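Local coordinates for protein probable glucarate dehydratase (Mycobacterium smegmatis str. MC2 155, PDB 3VDG) that probably dehydrates glucarate or a related acid sugar as a member of the enolase superfamily, with a metal site that holds sodium in this crystal, at residues Tyr430-Ser433 with Phe438-Ser441. Residues are numbered along the deposited sequence; the frame is centred on the assembly and turned at random.
Sequences YMRS and FNAS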
loop_
_atom_site.group_PDB
_atom_site.type_symbol
_atom_site.label_atom_id
_atom_site.label_comp_id
_atom_site.label_asym_id
_atom_site.label_seq_id
_atom_site.Cartn_x
_atom_site.Cartn_y
_atom_site.Cartn_z
ATOM N N TYR A 430 -4.869 -24.208 -29.802
ATOM C CA TYR A 430 -3.702 -24.675 -30.538
ATOM C C TYR A 430 -3.503 -26.181 -30.369
ATOM O O TYR A 430 -3.228 -26.886 -31.338
ATOM C CB TYR A 430 -2.433 -23.920 -30.131
ATOM C CG TYR A 430 -1.176 -24.414 -30.808
ATOM C CD1 TYR A 430 -1.079 -24.466 -32.203
ATOM C CD2 TYR A 430 -0.072 -24.804 -30.055
ATOM C CE1 TYR A 430 0.080 -24.917 -32.822
ATOM C CE2 TYR A 430 1.081 -25.258 -30.661
ATOM C CZ TYR A 430 1.152 -25.312 -32.043
ATOM O OH TYR A 430 2.316 -25.763 -32.625
ATOM N N MET A 431 -3.632 -26.685 -29.147
ATOM C CA MET A 431 -3.596 -28.138 -28.971
ATOM C C MET A 431 -4.693 -28.799 -29.848
ATOM O O MET A 431 -4.421 -29.777 -30.529
ATOM C CB MET A 431 -3.733 -28.542 -27.491
ATOM C CG MET A 431 -3.713 -30.051 -27.271
ATOM S SD MET A 431 -2.124 -30.793 -27.668
ATOM C CE MET A 431 -1.331 -30.695 -26.051
ATOM N N ARG A 432 -5.908 -28.256 -29.854
ATOM C CA ARG A 432 -6.989 -28.849 -30.677
ATOM C C ARG A 432 -6.721 -28.813 -32.168
ATOM O O ARG A 432 -7.181 -29.695 -32.880
ATOM C CB ARG A 432 -8.351 -28.209 -30.421
ATOM C CG ARG A 432 -8.961 -28.498 -29.065
ATOM C CD ARG A 432 -10.380 -27.943 -29.005
ATOM N NE ARG A 432 -11.060 -28.418 -27.808
ATOM C CZ ARG A 432 -11.493 -27.640 -26.820
ATOM N NH1 ARG A 432 -12.095 -28.186 -25.769
ATOM N NH2 ARG A 432 -11.342 -26.322 -26.886
ATOM N N SER A 433 -6.005 -27.794 -32.651
ATOM C CA SER A 433 -5.664 -27.743 -34.070
ATOM C C SER A 433 -4.758 -28.924 -34.409
ATOM O O SER A 433 -4.680 -29.344 -35.560
ATOM C CB SER A 433 -4.974 -26.411 -34.442
ATOM O OG SER A 433 -3.616 -26.404 -34.018
ATOM N N PHE A 438 -9.094 -33.042 -28.258
ATOM C CA PHE A 438 -8.504 -32.601 -26.980
ATOM C C PHE A 438 -9.457 -31.719 -26.199
ATOM O O PHE A 438 -10.063 -30.804 -26.769
ATOM C CB PHE A 438 -7.209 -31.820 -27.230
ATOM C CG PHE A 438 -6.531 -31.357 -25.972
ATOM C CD1 PHE A 438 -6.730 -30.058 -25.499
ATOM C CD2 PHE A 438 -5.695 -32.210 -25.261
ATOM C CE1 PHE A 438 -6.099 -29.618 -24.350
ATOM C CE2 PHE A 438 -5.067 -31.775 -24.104
ATOM C CZ PHE A 438 -5.266 -30.472 -23.654
ATOM N N ASN A 439 -9.613 -31.996 -24.908
ATOM C CA ASN A 439 -10.390 -31.105 -24.033
ATOM C C ASN A 439 -9.549 -30.581 -22.871
ATOM O O ASN A 439 -8.734 -31.313 -22.308
ATOM C CB ASN A 439 -11.618 -31.827 -23.465
ATOM C CG ASN A 439 -12.752 -31.938 -24.469
ATOM O OD1 ASN A 439 -12.994 -31.022 -25.257
ATOM N ND2 ASN A 439 -13.456 -33.061 -24.443
ATOM N N ALA A 440 -9.761 -29.324 -22.495
ATOM C CA ALA A 440 -9.095 -28.778 -21.314
ATOM C C ALA A 440 -9.903 -29.123 -20.063
ATOM O O ALA A 440 -10.420 -28.258 -19.363
ATOM C CB ALA A 440 -8.897 -27.272 -21.447
ATOM N N SER A 441 -10.005 -30.418 -19.795
ATOM C CA SER A 441 -10.672 -30.922 -18.607
ATOM C C SER A 441 -9.896 -30.554 -17.353
ATOM O O SER A 441 -8.673 -30.359 -17.399
ATOM C CB SER A 441 -10.774 -32.446 -18.693
ATOM O OG SER A 441 -11.125 -32.843 -20.009
#
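Met431 and Arg432, on the last helix of the chain (427-434), meet Phe438 and Asn439 where the C-terminal tail folds back against the end of that helix: a surface contact that joins apolar packing to a polar clasp. The apolar part is a CH-pi contact. CG of Met431 stands over the centre of the Phe438 ring, 3.4 Å from the centroid and nearly on the ring normal. Met431 CG lies anti to its backbone N (chi1 179°), which carries it off the helix and onto the ring face. The chain then bends at chi2 and chi3, and SD ends above the same face but farther off, 4.7 Å from the Phe438 centroid, so the Met-aromatic component is the looser one and the methylene does the touching.

Beside this, Arg432 runs extended from CG to NE and reaches the tail with its guanidinium. NE gives a weak, bent hydrogen bond to the backbone O of Phe438 (2.8 Å). NH1 makes the straighter one, to Asn439 OD1 at 3.0 Å with an angle of 161°. That oxygen lies in the guanidinium plane and accepts the N-H on a lone pair, in the plane of its own carbonyl, although the amide is turned 74° from the guanidinium. The NH1 bond is thus the better formed of the two, and NE adds its weak one to a carbonyl that lies oblique to the guanidinium. Just beyond, Ala440 centres an inverse gamma turn, and Asn439 O accepts a bond from Arg444.

The contact lies on the outside of the molecule. Met431 also packs on Val51 of strand 50-51, one half of a two-stranded hairpin with strand 46-47, while Arg444 touches Phe438, so Met431 touches both the hairpin and the returning tail.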